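Local coordinates for hypothetical nigD-like protein (Bacteroides caccae, PDB 3QWN) that is of unknown function but resembles NigD immunity proteins and probably protects the bacterium that makes it against a toxin, at residues I115-G129 against Y148-A162. Sequence-based numbering, arbitrary orientation.
Sequences ILNLKVNGGKQHVFG and YHDANGDEEYYNRRA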
ATOM      1  N   ILE A 115      -2.069  -0.493  -6.464  1.00 38.35           N
ATOM      2  CA  ILE A 115      -2.382   0.746  -7.152  1.00 36.30           C
ATOM      3  C   ILE A 115      -3.860   0.657  -7.485  1.00 41.79           C
ATOM      4  O   ILE A 115      -4.296  -0.286  -8.156  1.00 42.37           O
ATOM      5  CB  ILE A 115      -1.509   0.977  -8.397  1.00 36.47           C
ATOM      6  CG1 ILE A 115      -0.008   0.946  -8.043  1.00 35.19           C
ATOM      7  CG2 ILE A 115      -1.919   2.275  -9.073  1.00 36.48           C
ATOM      8  CD1 ILE A 115       0.939   1.018  -9.276  1.00 27.22           C
ATOM      9  N   LEU A 116      -4.635   1.612  -6.981  1.00 37.82           N
ATOM     10  CA  LEU A 116      -6.065   1.663  -7.240  1.00 36.96           C
ATOM     11  C   LEU A 116      -6.400   2.796  -8.170  1.00 41.85           C
ATOM     12  O   LEU A 116      -5.682   3.790  -8.219  1.00 42.28           O
ATOM     13  CB  LEU A 116      -6.860   1.838  -5.927  1.00 36.70           C
ATOM     14  CG  LEU A 116      -6.594   0.862  -4.775  1.00 38.93           C
ATOM     15  CD1 LEU A 116      -7.409   1.254  -3.557  1.00 38.15           C
ATOM     16  CD2 LEU A 116      -6.891  -0.598  -5.183  1.00 43.94           C
ATOM     17  N   ASN A 117      -7.494   2.655  -8.909  1.00 38.71           N
ATOM     18  CA  ASN A 117      -8.031   3.752  -9.697  1.00 39.00           C
ATOM     19  C   ASN A 117      -9.377   4.103  -9.101  1.00 42.67           C
ATOM     20  O   ASN A 117     -10.229   3.231  -8.876  1.00 41.47           O
ATOM     21  CB  ASN A 117      -8.127   3.498 -11.210  1.00 37.91           C
ATOM     22  CG  ASN A 117      -8.456   4.782 -11.936  1.00 53.99           C
ATOM     23  OD1 ASN A 117      -7.625   5.708 -12.033  1.00 55.09           O
ATOM     24  ND2 ASN A 117      -9.724   4.931 -12.319  1.00 33.86           N
ATOM     25  N   LEU A 118      -9.529   5.385  -8.808  1.00 41.48           N
ATOM     26  CA  LEU A 118     -10.689   6.024  -8.201  1.00 44.41           C
ATOM     27  C   LEU A 118     -11.259   7.060  -9.128  1.00 44.24           C
ATOM     28  O   LEU A 118     -10.521   7.660  -9.910  1.00 41.76           O
ATOM     29  CB  LEU A 118     -10.200   6.772  -6.929  1.00 45.89           C
ATOM     30  CG  LEU A 118     -10.168   6.053  -5.616  1.00 54.10           C
ATOM     31  CD1 LEU A 118      -9.061   5.012  -5.581  1.00 54.92           C
ATOM     32  CD2 LEU A 118      -9.906   7.042  -4.532  1.00 57.06           C
ATOM     33  N   LYS A 119     -12.532   7.342  -8.969  1.00 40.77           N
ATOM     34  CA  LYS A 119     -13.207   8.439  -9.630  1.00 40.85           C
ATOM     35  C   LYS A 119     -13.540   9.383  -8.477  1.00 45.25           C
ATOM     36  O   LYS A 119     -14.238   9.002  -7.532  1.00 45.11           O
ATOM     37  CB  LYS A 119     -14.416   7.980 -10.487  1.00 44.75           C
ATOM     38  CG  LYS A 119     -14.033   7.478 -11.889  1.00 48.22           C
ATOM     39  CD  LYS A 119     -14.176   8.562 -12.973  1.00 61.14           C
ATOM     40  CE  LYS A 119     -14.297   8.016 -14.381  1.00 76.49           C
ATOM     41  NZ  LYS A 119     -14.428   9.118 -15.379  1.00 73.25           N
ATOM     42  N   VAL A 120     -12.887  10.561  -8.486  1.00 41.28           N
ATOM     43  CA  VAL A 120     -12.977  11.575  -7.433  1.00 40.75           C
ATOM     44  C   VAL A 120     -13.465  12.926  -7.992  1.00 48.36           C
ATOM     45  O   VAL A 120     -13.752  13.066  -9.184  1.00 48.56           O
ATOM     46  CB  VAL A 120     -11.583  11.756  -6.738  1.00 40.23           C
ATOM     47  CG1 VAL A 120     -11.050  10.436  -6.195  1.00 37.92           C
ATOM     48  CG2 VAL A 120     -10.564  12.417  -7.684  1.00 38.30           C
ATOM     49  N   ASN A 121     -13.579  13.909  -7.098  1.00 45.74           N
ATOM     50  CA  ASN A 121     -13.838  15.298  -7.430  1.00 45.26           C
ATOM     51  C   ASN A 121     -12.868  16.124  -6.574  1.00 47.85           C
ATOM     52  O   ASN A 121     -11.729  16.321  -6.988  1.00 45.55           O
ATOM     53  CB  ASN A 121     -15.291  15.679  -7.257  1.00 39.50           C
ATOM     54  CG  ASN A 121     -15.574  17.134  -7.585  1.00 53.75           C
ATOM     55  OD1 ASN A 121     -14.769  17.852  -8.210  1.00 47.52           O
ATOM     56  ND2 ASN A 121     -16.728  17.614  -7.153  1.00 42.74           N
ATOM     57  N   GLY A 122     -13.276  16.476  -5.362  1.00 46.19           N
ATOM     58  CA  GLY A 122     -12.449  17.240  -4.434  1.00 45.27           C
ATOM     59  C   GLY A 122     -13.146  17.624  -3.149  1.00 49.56           C
ATOM     60  O   GLY A 122     -14.377  17.551  -3.039  1.00 48.33           O
ATOM     61  N   GLY A 123     -12.330  18.045  -2.190  1.00 48.29           N
ATOM     62  CA  GLY A 123     -12.772  18.537  -0.890  1.00 50.38           C
ATOM     63  C   GLY A 123     -13.216  17.493   0.111  1.00 55.35           C
ATOM     64  O   GLY A 123     -13.605  17.850   1.229  1.00 56.77           O
ATOM     65  N   LYS A 124     -13.200  16.209  -0.295  1.00 50.95           N
ATOM     66  CA  LYS A 124     -13.597  15.066   0.535  1.00 50.53           C
ATOM     67  C   LYS A 124     -12.452  14.094   0.628  1.00 51.79           C
ATOM     68  O   LYS A 124     -11.779  13.821  -0.381  1.00 47.96           O
ATOM     69  CB  LYS A 124     -14.850  14.385  -0.017  1.00 52.98           C
ATOM     70  CG  LYS A 124     -16.108  15.066   0.485  1.00 69.69           C
ATOM     71  CD  LYS A 124     -16.769  15.888  -0.586  1.00 72.66           C
ATOM     72  CE  LYS A 124     -18.071  16.455  -0.103  1.00 65.18           C
ATOM     73  NZ  LYS A 124     -18.843  17.031  -1.228  1.00 75.93           N
ATOM     74  N   GLN A 125     -12.189  13.629   1.858  1.00 48.82           N
ATOM     75  CA  GLN A 125     -11.109  12.697   2.152  1.00 46.91           C
ATOM     76  C   GLN A 125     -11.574  11.286   1.866  1.00 51.38           C
ATOM     77  O   GLN A 125     -12.652  10.887   2.288  1.00 54.52           O
ATOM     78  CB  GLN A 125     -10.630  12.855   3.617  1.00 49.51           C
ATOM     79  CG  GLN A 125      -9.375  12.066   4.018  1.00 50.72           C
ATOM     80  CD  GLN A 125      -8.127  12.356   3.200  1.00 65.39           C
ATOM     81  OE1 GLN A 125      -7.765  13.496   2.909  1.00 67.97           O
ATOM     82  NE2 GLN A 125      -7.429  11.306   2.816  1.00 57.21           N
ATOM     83  N   HIS A 126     -10.778  10.553   1.082  1.00 46.13           N
ATOM     84  CA  HIS A 126     -11.021   9.172   0.741  1.00 43.32           C
ATOM     85  C   HIS A 126     -10.288   8.368   1.802  1.00 47.54           C
ATOM     86  O   HIS A 126      -9.079   8.522   1.984  1.00 46.45           O
ATOM     87  CB  HIS A 126     -10.587   8.862  -0.698  1.00 40.66           C
ATOM     88  CG  HIS A 126     -11.503   9.447  -1.732  1.00 43.51           C
ATOM     89  ND1 HIS A 126     -12.414   8.668  -2.417  1.00 45.20           N
ATOM     90  CD2 HIS A 126     -11.647  10.730  -2.135  1.00 44.53           C
ATOM     91  CE1 HIS A 126     -13.052   9.488  -3.231  1.00 44.35           C
ATOM     92  NE2 HIS A 126     -12.626  10.738  -3.094  1.00 44.59           N
ATOM     93  N   VAL A 127     -11.051   7.628   2.600  1.00 44.94           N
ATOM     94  CA  VAL A 127     -10.511   6.858   3.715  1.00 44.63           C
ATOM     95  C   VAL A 127     -10.469   5.380   3.323  1.00 48.71           C
ATOM     96  O   VAL A 127     -11.478   4.812   2.908  1.00 47.91           O
ATOM     97  CB  VAL A 127     -11.291   7.102   5.049  1.00 48.82           C
ATOM     98  CG1 VAL A 127     -10.629   6.365   6.214  1.00 48.88           C
ATOM     99  CG2 VAL A 127     -11.407   8.593   5.360  1.00 48.05           C
ATOM    100  N   PHE A 128      -9.265   4.789   3.412  1.00 45.64           N
ATOM    101  CA  PHE A 128      -9.002   3.397   3.107  1.00 44.84           C
ATOM    102  C   PHE A 128      -8.657   2.618   4.376  1.00 51.00           C
ATOM    103  O   PHE A 128      -8.039   3.167   5.293  1.00 49.95           O
ATOM    104  CB  PHE A 128      -7.872   3.260   2.090  1.00 43.79           C
ATOM    105  CG  PHE A 128      -8.214   3.830   0.737  1.00 43.94           C
ATOM    106  CD1 PHE A 128      -8.997   3.105  -0.170  1.00 45.03           C
ATOM    107  CD2 PHE A 128      -7.755   5.090   0.361  1.00 43.33           C
ATOM    108  CE1 PHE A 128      -9.339   3.644  -1.408  1.00 43.29           C
ATOM    109  CE2 PHE A 128      -8.078   5.618  -0.890  1.00 44.45           C
ATOM    110  CZ  PHE A 128      -8.889   4.899  -1.753  1.00 42.86           C
ATOM    111  N   GLY A 129      -9.034   1.336   4.375  1.00 46.89           N
ATOM    112  CA  GLY A 129      -8.731   0.381   5.421  1.00 46.63           C
ATOM    113  C   GLY A 129      -8.810  -1.034   4.881  1.00 52.32           C
ATOM    114  O   GLY A 129      -9.190  -1.252   3.729  1.00 52.09           O
ATOM    115  N   TYR A 148     -11.828  -1.518   2.653  1.00 51.05           N
ATOM    116  CA  TYR A 148     -12.698  -0.500   3.184  1.00 51.91           C
ATOM    117  C   TYR A 148     -12.375   0.781   2.408  1.00 53.35           C
ATOM    118  O   TYR A 148     -11.200   1.171   2.319  1.00 49.77           O
ATOM    119  CB  TYR A 148     -12.481  -0.328   4.698  1.00 54.37           C
ATOM    120  CG  TYR A 148     -13.182   0.874   5.300  1.00 57.08           C
ATOM    121  CD1 TYR A 148     -12.648   2.156   5.170  1.00 57.56           C
ATOM    122  CD2 TYR A 148     -14.334   0.724   6.065  1.00 60.21           C
ATOM    123  CE1 TYR A 148     -13.296   3.268   5.704  1.00 56.50           C
ATOM    124  CE2 TYR A 148     -14.962   1.824   6.648  1.00 62.11           C
ATOM    125  CZ  TYR A 148     -14.442   3.095   6.459  1.00 69.12           C
ATOM    126  OH  TYR A 148     -15.046   4.193   7.023  1.00 73.69           O
ATOM    127  N   HIS A 149     -13.397   1.423   1.837  1.00 49.95           N
ATOM    128  CA  HIS A 149     -13.205   2.679   1.137  1.00 47.73           C
ATOM    129  C   HIS A 149     -14.402   3.573   1.377  1.00 53.36           C
ATOM    130  O   HIS A 149     -15.514   3.255   0.953  1.00 53.49           O
ATOM    131  CB  HIS A 149     -12.918   2.499  -0.380  1.00 46.47           C
ATOM    132  CG  HIS A 149     -12.906   3.796  -1.150  1.00 48.69           C
ATOM    133  ND1 HIS A 149     -13.490   3.896  -2.397  1.00 49.75           N
ATOM    134  CD2 HIS A 149     -12.433   5.025  -0.791  1.00 49.23           C
ATOM    135  CE1 HIS A 149     -13.329   5.162  -2.771  1.00 48.31           C
ATOM    136  NE2 HIS A 149     -12.709   5.878  -1.829  1.00 48.25           N
ATOM    137  N   ASP A 150     -14.159   4.699   2.060  1.00 50.43           N
ATOM    138  CA  ASP A 150     -15.155   5.727   2.328  1.00 50.95           C
ATOM    139  C   ASP A 150     -14.794   6.957   1.503  1.00 52.95           C
ATOM    140  O   ASP A 150     -13.775   7.591   1.769  1.00 49.69           O
ATOM    141  CB  ASP A 150     -15.213   6.044   3.828  1.00 53.51           C
ATOM    142  CG  ASP A 150     -16.316   6.988   4.288  1.00 60.93           C
ATOM    143  OD1 ASP A 150     -17.249   7.263   3.484  1.00 62.28           O
ATOM    144  OD2 ASP A 150     -16.258   7.433   5.458  1.00 62.28           O
ATOM    145  N   ALA A 151     -15.592   7.248   0.460  1.00 51.31           N
ATOM    146  CA  ALA A 151     -15.390   8.400  -0.441  1.00 49.69           C
ATOM    147  C   ALA A 151     -15.975   9.659   0.155  1.00 55.23           C
ATOM    148  O   ALA A 151     -15.805  10.724  -0.422  1.00 54.84           O
ATOM    149  CB  ALA A 151     -16.024   8.128  -1.801  1.00 50.07           C
ATOM    150  N   ASN A 152     -16.719   9.535   1.292  1.00 54.67           N
ATOM    151  CA  ASN A 152     -17.342  10.667   2.032  1.00 55.64           C
ATOM    152  C   ASN A 152     -18.231  11.537   1.120  1.00 56.90           C
ATOM    153  O   ASN A 152     -18.246  12.766   1.229  1.00 54.81           O
ATOM    154  CB  ASN A 152     -16.273  11.536   2.735  1.00 54.14           C
ATOM    155  CG  ASN A 152     -15.865  11.002   4.093  1.00 73.28           C
ATOM    156  OD1 ASN A 152     -16.668  10.937   5.035  1.00 62.06           O
ATOM    157  ND2 ASN A 152     -14.604  10.593   4.220  1.00 63.19           N
ATOM    158  N   GLY A 153     -18.952  10.869   0.221  1.00 53.60           N
ATOM    159  CA  GLY A 153     -19.864  11.519  -0.711  1.00 54.89           C
ATOM    160  C   GLY A 153     -19.227  12.235  -1.884  1.00 57.14           C
ATOM    161  O   GLY A 153     -19.932  12.912  -2.639  1.00 57.28           O
ATOM    162  N   ASP A 154     -17.900  12.085  -2.058  1.00 51.42           N
ATOM    163  CA  ASP A 154     -17.176  12.699  -3.178  1.00 49.77           C
ATOM    164  C   ASP A 154     -17.747  12.199  -4.505  1.00 55.19           C
ATOM    165  O   ASP A 154     -18.008  11.000  -4.637  1.00 55.72           O
ATOM    166  CB  ASP A 154     -15.666  12.393  -3.096  1.00 47.95           C
ATOM    167  CG  ASP A 154     -14.792  13.338  -3.883  1.00 50.58           C
ATOM    168  OD1 ASP A 154     -15.239  14.466  -4.164  1.00 52.35           O
ATOM    169  OD2 ASP A 154     -13.642  12.966  -4.182  1.00 55.04           O
ATOM    170  N   GLU A 155     -17.983  13.121  -5.460  1.00 51.20           N
ATOM    171  CA  GLU A 155     -18.545  12.796  -6.779  1.00 50.37           C
ATOM    172  C   GLU A 155     -17.533  11.977  -7.592  1.00 50.59           C
ATOM    173  O   GLU A 155     -16.340  12.080  -7.367  1.00 49.13           O
ATOM    174  CB  GLU A 155     -18.958  14.077  -7.534  1.00 52.67           C
ATOM    175  CG  GLU A 155     -20.064  14.887  -6.866  1.00 57.34           C
ATOM    176  CD  GLU A 155     -19.664  15.813  -5.727  1.00 69.23           C
ATOM    177  OE1 GLU A 155     -18.448  15.982  -5.477  1.00 50.81           O
ATOM    178  OE2 GLU A 155     -20.573  16.376  -5.076  1.00 64.75           O
ATOM    179  N   GLU A 156     -18.013  11.141  -8.503  1.00 46.76           N
ATOM    180  CA  GLU A 156     -17.166  10.275  -9.318  1.00 44.09           C
ATOM    181  C   GLU A 156     -16.931  10.935 -10.671  1.00 47.98           C
ATOM    182  O   GLU A 156     -17.526  10.532 -11.675  1.00 48.34           O
ATOM    183  CB  GLU A 156     -17.827   8.889  -9.451  1.00 45.41           C
ATOM    184  CG  GLU A 156     -17.942   8.196  -8.110  1.00 48.11           C
ATOM    185  CD  GLU A 156     -18.635   6.855  -8.076  1.00 63.58           C
ATOM    186  OE1 GLU A 156     -19.403   6.556  -9.016  1.00 63.32           O
ATOM    187  OE2 GLU A 156     -18.445   6.121  -7.081  1.00 69.85           O
ATOM    188  N   TYR A 157     -16.065  11.973 -10.685  1.00 43.48           N
ATOM    189  CA  TYR A 157     -15.823  12.770 -11.883  1.00 41.38           C
ATOM    190  C   TYR A 157     -14.501  12.479 -12.603  1.00 40.22           C
ATOM    191  O   TYR A 157     -14.493  12.394 -13.834  1.00 38.24           O
ATOM    192  CB  TYR A 157     -15.846  14.275 -11.536  1.00 40.85           C
ATOM    193  CG  TYR A 157     -17.162  14.888 -11.124  1.00 41.77           C
ATOM    194  CD1 TYR A 157     -18.367  14.197 -11.277  1.00 44.48           C
ATOM    195  CD2 TYR A 157     -17.214  16.181 -10.612  1.00 43.14           C
ATOM    196  CE1 TYR A 157     -19.594  14.792 -10.951  1.00 42.21           C
ATOM    197  CE2 TYR A 157     -18.433  16.781 -10.268  1.00 46.21           C
ATOM    198  CZ  TYR A 157     -19.618  16.084 -10.430  1.00 52.55           C
ATOM    199  OH  TYR A 157     -20.788  16.723 -10.073  1.00 56.83           O
ATOM    200  N   TYR A 158     -13.382  12.458 -11.867  1.00 35.23           N
ATOM    201  CA  TYR A 158     -12.027  12.360 -12.457  1.00 33.03           C
ATOM    202  C   TYR A 158     -11.249  11.177 -11.938  1.00 37.93           C
ATOM    203  O   TYR A 158     -11.310  10.868 -10.756  1.00 39.94           O
ATOM    204  CB  TYR A 158     -11.203  13.652 -12.169  1.00 31.69           C
ATOM    205  CG  TYR A 158     -12.002  14.934 -12.247  1.00 33.80           C
ATOM    206  CD1 TYR A 158     -12.553  15.368 -13.451  1.00 36.32           C
ATOM    207  CD2 TYR A 158     -12.211  15.716 -11.117  1.00 34.35           C
ATOM    208  CE1 TYR A 158     -13.299  16.541 -13.523  1.00 36.97           C
ATOM    209  CE2 TYR A 158     -12.967  16.886 -11.177  1.00 35.67           C
ATOM    210  CZ  TYR A 158     -13.495  17.303 -12.385  1.00 38.10           C
ATOM    211  OH  TYR A 158     -14.254  18.452 -12.453  1.00 37.58           O
ATOM    212  N   ASN A 159     -10.485  10.545 -12.806  1.00 34.98           N
ATOM    213  CA  ASN A 159      -9.670   9.399 -12.440  1.00 34.90           C
ATOM    214  C   ASN A 159      -8.470   9.857 -11.649  1.00 40.24           C
ATOM    215  O   ASN A 159      -7.854  10.877 -11.962  1.00 40.71           O
ATOM    216  CB  ASN A 159      -9.228   8.608 -13.686  1.00 37.95           C
ATOM    217  CG  ASN A 159     -10.373   7.923 -14.400  1.00 57.00           C
ATOM    218  OD1 ASN A 159     -11.155   7.161 -13.815  1.00 49.96           O
ATOM    219  ND2 ASN A 159     -10.490   8.169 -15.687  1.00 48.84           N
ATOM    220  N   ARG A 160      -8.190   9.152 -10.575  1.00 37.25           N
ATOM    221  CA  ARG A 160      -7.079   9.419  -9.678  1.00 36.28           C
ATOM    222  C   ARG A 160      -6.614   8.106  -9.116  1.00 41.12           C
ATOM    223  O   ARG A 160      -7.419   7.252  -8.764  1.00 42.04           O
ATOM    224  CB  ARG A 160      -7.500  10.380  -8.545  1.00 41.56           C
ATOM    225  CG  ARG A 160      -6.341  11.101  -7.818  1.00 57.05           C
ATOM    226  CD  ARG A 160      -6.509  11.057  -6.292  1.00 64.95           C
ATOM    227  NE  ARG A 160      -7.324  12.162  -5.769  1.00 68.86           N
ATOM    228  CZ  ARG A 160      -7.941  12.173  -4.581  1.00 78.01           C
ATOM    229  NH1 ARG A 160      -7.854  11.123  -3.763  1.00 53.59           N
ATOM    230  NH2 ARG A 160      -8.662  13.229  -4.210  1.00 62.38           N
ATOM    231  N   ARG A 161      -5.312   7.925  -9.053  1.00 37.80           N
ATOM    232  CA  ARG A 161      -4.711   6.739  -8.462  1.00 35.14           C
ATOM    233  C   ARG A 161      -4.522   6.914  -6.992  1.00 38.42           C
ATOM    234  O   ARG A 161      -4.274   8.032  -6.514  1.00 39.75           O
ATOM    235  CB  ARG A 161      -3.352   6.438  -9.091  1.00 31.33           C
ATOM    236  CG  ARG A 161      -3.473   5.802 -10.465  1.00 35.93           C
ATOM    237  CD  ARG A 161      -2.139   5.352 -10.981  1.00 34.83           C
ATOM    238  NE  ARG A 161      -2.309   4.620 -12.234  1.00 41.53           N
ATOM    239  CZ  ARG A 161      -1.364   3.893 -12.807  1.00 45.98           C
ATOM    240  NH1 ARG A 161      -0.165   3.783 -12.241  1.00 26.71           N
ATOM    241  NH2 ARG A 161      -1.612   3.246 -13.936  1.00 31.45           N
ATOM    242  N   ALA A 162      -4.652   5.807  -6.265  1.00 33.28           N
ATOM    243  CA  ALA A 162      -4.399   5.711  -4.831  1.00 31.72           C
ATOM    244  C   ALA A 162      -3.418   4.580  -4.625  1.00 35.91           C
ATOM    245  O   ALA A 162      -3.407   3.618  -5.387  1.00 35.15           O
ATOM    246  CB  ALA A 162      -5.674   5.502  -4.057  1.00 32.80           C
TER
HETATM  247  O   HOH W   1     -15.560   9.497  -5.117  1.00 42.54           O
HETATM  248  O   HOH W   2     -14.611  19.745 -10.024  1.00 43.07           O
HETATM  249  O   HOH W   3      -8.736  12.228  -0.616  1.00 36.52           O
HETATM  250  O   HOH W   4     -11.315  14.687  -3.000  1.00 43.10           O
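Phe128 lies with CE1 over one face of the His149 imidazole, 3.4 Å from CD2; the two planes are 11° apart and the rings are offset, with little of one above the other. The His149 side chain, CG anti to the backbone N (chi1 172°), carries NE2 to His126 ND1 at 2.9 Å, a nearly straight hydrogen bond, while ND1 is hydrogen-bonded to the carbonyl O of Asp98. His126 in turn gives its NE2 proton to Asp154, 2.7 Å to OD2, in the ring plane and on the anti lone pair. His149, His126 and Asp154 thus form a buried chain of hydrogen bonds. From above the carboxylate plane Asn121 N also reaches OD2, while Gly122 N takes the syn lone pair of OD1, which fixes the carboxylate's rotation and ties both loops together. Over Val120 CG1 lies the face of the Arg160 guanidinium, CZ 3.9 Å away, its chain bent back across the valine. Val120 O accepts from both Tyr157 N and Tyr158 N, a classic beta bulge. Leu118 CD1 and Phe128 CE2 meet Ala162 CB at 3.7 and 4.0 Å. The loops bridge two sheets of the C-terminal beta-sandwich domain, one pairing strands 111-120 and 158-167, the other 127-133 and 142-150.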